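Local coordinates for D-aminopeptidase (Bacillus subtilis, PDB 1HI9), which cleaves N-terminal residues from peptides containing D-amino acids, using two zinc ions per subunit, inside the central chamber of a homodecamer, at residues 10-13 against 14-17; 261-264 against 265-269. One frame throughout, in Å; residues are numbered along the deposited sequence.

Interaction 1 of 2, residues 10-13 against 14-17. With ZN (zinc ion), chain G.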
# COMPACT_ATOMS: atom_id res chain seq x y z
N GLU A 10 27.30 13.29 -3.92
CA GLU A 10 27.51 12.66 -5.21
C GLU A 10 28.96 12.40 -5.56
O GLU A 10 29.28 11.42 -6.24
CB GLU A 10 26.85 13.47 -6.32
CG GLU A 10 25.33 13.48 -6.29
CD GLU A 10 24.77 14.47 -5.30
OE1 GLU A 10 25.56 15.14 -4.61
OE2 GLU A 10 23.53 14.59 -5.21
N GLY A 11 29.84 13.27 -5.11
CA GLY A 11 31.25 13.12 -5.39
C GLY A 11 32.01 12.29 -4.38
O GLY A 11 33.20 12.07 -4.53
N ILE A 12 31.34 11.83 -3.32
CA ILE A 12 32.01 11.03 -2.31
C ILE A 12 32.56 9.78 -2.98
O ILE A 12 32.00 9.26 -3.95
CB ILE A 12 31.06 10.63 -1.18
CG1 ILE A 12 30.66 11.87 -0.40
CG2 ILE A 12 31.73 9.63 -0.26
CD1 ILE A 12 31.82 12.63 0.20
N SER A 13 33.67 9.28 -2.44
CA SER A 13 34.30 8.11 -3.03
C SER A 13 33.49 6.84 -2.88
O SER A 13 32.76 6.67 -1.91
CB SER A 13 35.69 7.93 -2.43
OG SER A 13 35.60 7.84 -1.03
N GLY A 14 33.61 5.96 -3.87
CA GLY A 14 32.90 4.70 -3.84
C GLY A 14 31.43 4.74 -4.25
O GLY A 14 30.86 3.70 -4.60
N LEU A 15 30.81 5.91 -4.23
CA LEU A 15 29.40 6.03 -4.59
C LEU A 15 29.18 6.16 -6.11
O LEU A 15 29.56 7.14 -6.72
CB LEU A 15 28.78 7.22 -3.85
CG LEU A 15 29.20 7.39 -2.38
CD1 LEU A 15 28.33 8.45 -1.71
CD2 LEU A 15 29.09 6.06 -1.64
N PRO A 16 28.55 5.15 -6.73
CA PRO A 16 28.29 5.16 -8.17
C PRO A 16 26.96 5.74 -8.62
O PRO A 16 26.88 6.33 -9.71
CB PRO A 16 28.38 3.69 -8.53
CG PRO A 16 27.74 3.04 -7.34
CD PRO A 16 28.35 3.80 -6.17
N ASP A 17 25.92 5.58 -7.82
CA ASP A 17 24.59 6.07 -8.20
C ASP A 17 23.78 6.64 -7.05
O ASP A 17 24.24 6.67 -5.92
CB ASP A 17 23.83 4.94 -8.89
CG ASP A 17 23.75 3.68 -8.04
OD1 ASP A 17 24.26 2.63 -8.48
OD2 ASP A 17 23.18 3.75 -6.93
ZN ZN G . 24.27 16.74 -3.60
O HOH W 1 23.60 18.80 -4.94
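A type II beta turn from Ile12 to Leu15 shapes the loop that leaves strand 2-7 and carries a ligand of the dinuclear zinc site, and across it the side chains of Ile12 and Leu15 meet. They lie side by side and point the same way. The closest approach is from the Leu15 methyl CD1 to Ile12 CB, at 3.5 Å, with the Ile12 branch methyl CG2 3.9 Å from the same CD1. CG2 reaches Leu15 because it stands opposite the backbone N of Ile12 about CA-CB, while CG1 (chi1 -67°) is swung beside that N. Ile34 of helix 28-48 packs on both residues. Gly14 takes the third corner of the turn with a positive phi of 80°, where a CB would run into the carbonyl oxygen of Ser13. Outside the hydrophobic pair, Ser13 OG is hydrogen-bonded to Glu38 OE1 of the same helix. The carbonyl oxygens of Glu10, Ile12 and Leu15 all accept hydrogen bonds from Lys174 NZ, so one ammonium group ties both arms of the loop together. At the zinc end of the loop, the Glu10 carboxylate faces the metal, whose shell is completed by Asp8, His60 and a water at 2.5 Å from the zinc. Glu10 OE1 binds zinc at 2.3 Å, while OE2 lies farther off at 2.8 Å.

Interaction 2 of 2, residues 261-264 against 265-269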
# COMPACT_ATOMS: atom_id res chain seq x y z
N MET A 261 19.06 32.44 -6.46
CA MET A 261 19.20 31.11 -7.05
C MET A 261 18.39 30.12 -6.23
O MET A 261 17.66 29.30 -6.79
CB MET A 261 20.68 30.70 -7.07
CG MET A 261 20.96 29.29 -7.57
SD MET A 261 20.79 28.05 -6.25
CE MET A 261 22.14 28.57 -5.19
N LEU A 262 18.49 30.20 -4.91
CA LEU A 262 17.76 29.31 -4.02
C LEU A 262 16.26 29.37 -4.25
O LEU A 262 15.60 28.34 -4.38
CB LEU A 262 18.07 29.65 -2.57
CG LEU A 262 19.53 29.40 -2.14
CD1 LEU A 262 19.72 29.87 -0.70
CD2 LEU A 262 19.85 27.91 -2.27
N VAL A 263 15.72 30.58 -4.30
CA VAL A 263 14.30 30.77 -4.53
C VAL A 263 13.84 30.33 -5.92
O VAL A 263 12.87 29.60 -6.05
CB VAL A 263 13.91 32.25 -4.31
CG1 VAL A 263 12.45 32.47 -4.66
CG2 VAL A 263 14.16 32.62 -2.86
N MET A 264 14.54 30.79 -6.96
CA MET A 264 14.21 30.43 -8.34
C MET A 264 14.25 28.93 -8.58
O MET A 264 13.37 28.39 -9.26
CB MET A 264 15.16 31.12 -9.32
CG MET A 264 14.83 32.60 -9.58
SD MET A 264 16.09 33.42 -10.65
CE MET A 264 16.98 34.22 -9.43
N THR A 265 15.25 28.24 -8.03
CA THR A 265 15.31 26.79 -8.22
C THR A 265 14.21 26.12 -7.39
O THR A 265 13.62 25.12 -7.81
CB THR A 265 16.70 26.22 -7.82
OG1 THR A 265 17.03 26.58 -6.47
CG2 THR A 265 17.76 26.75 -8.76
N GLU A 266 13.94 26.67 -6.21
CA GLU A 266 12.90 26.12 -5.35
C GLU A 266 11.54 26.20 -6.07
O GLU A 266 10.73 25.28 -6.00
CB GLU A 266 12.82 26.91 -4.03
CG GLU A 266 11.90 26.27 -3.01
CD GLU A 266 12.42 24.93 -2.52
OE1 GLU A 266 11.62 24.11 -2.04
OE2 GLU A 266 13.65 24.68 -2.60
N LEU A 267 11.31 27.30 -6.77
CA LEU A 267 10.07 27.47 -7.51
C LEU A 267 10.02 26.50 -8.68
O LEU A 267 8.99 25.89 -8.97
CB LEU A 267 9.95 28.90 -8.04
CG LEU A 267 9.78 30.00 -6.98
CD1 LEU A 267 10.01 31.36 -7.60
CD2 LEU A 267 8.39 29.91 -6.38
N ALA A 268 11.15 26.37 -9.36
CA ALA A 268 11.23 25.49 -10.52
C ALA A 268 10.97 24.04 -10.13
O ALA A 268 10.42 23.28 -10.91
CB ALA A 268 12.61 25.63 -11.18
N MET A 269 11.35 23.68 -8.91
CA MET A 269 11.16 22.32 -8.41
C MET A 269 9.69 21.88 -8.40
O MET A 269 9.40 20.69 -8.46
CB MET A 269 11.73 22.21 -7.00
CG MET A 269 13.06 21.49 -6.94
SD MET A 269 12.84 19.74 -7.25
CE MET A 269 12.60 19.15 -5.55
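Thr265 brings its hydroxyl back against the preceding helical turn: OG1 lies 2.8 Å from Met261 O and 3.1 Å from Leu262 O, and its one proton can serve either carbonyl. The turn about CA-CB that allows this places OG1 between the backbone N and the carbonyl carbon (chi1 56°), with CG2 opposite the carbonyl carbon. Met261 O also accepts the regular helical bond from Thr265 N, at 2.9 Å and nearly straight (163° at the hydrogen). The thioether of Met261 crosses the threonine at a slant, its SD 4.0 Å from Thr265 OG1. With a valine here the hydroxyl would be gone, and the carbonyls of Met261 and Leu262 would probably be left with their main-chain donors alone across this turn. On another face of the helix, Val263 and Leu267 run side by side, CG1 of the valine 4.0 Å from CD1 of the leucine. Along the backbone the i to i+4 bonds continue with Leu267 N to Val263 O at 2.9 Å and Ala268 N to Met264 O at 3.0 Å. Glu266 reaches out to a salt bridge with Arg270 of a neighbouring subunit. Within the chain, helix 254-268 packs against the antiparallel sheet and helix 226-232: Met261 and Thr265 touch Phe124 of strand 121-126, Met264 meets Leu219 and Ile221 of strand 218-223, and Leu267 rests on Trp231 of helix 226-232.

Interactions 1 and 2 belong to opposite ends of the sequence and do not touch: their centres are 25 Å apart and their nearest atoms about 12 Å. The two-zinc site links them in space. Interaction 1 reaches it directly, supplying Glu10 from the loop after strand 2-7 of the mixed sheet. Interaction 2 stands further back on the antiparallel-sheet side; the Met261 side chain is about 7 Å from that of Glu133, a ligand of the other zinc, and about 10 Å from a bound zinc. Thr265 lies about 10 Å, side chain to side chain, from His115, the assigned nucleophile. Both contacts also adjoin neighbouring subunits of the decamer, through Asp17 and Glu266.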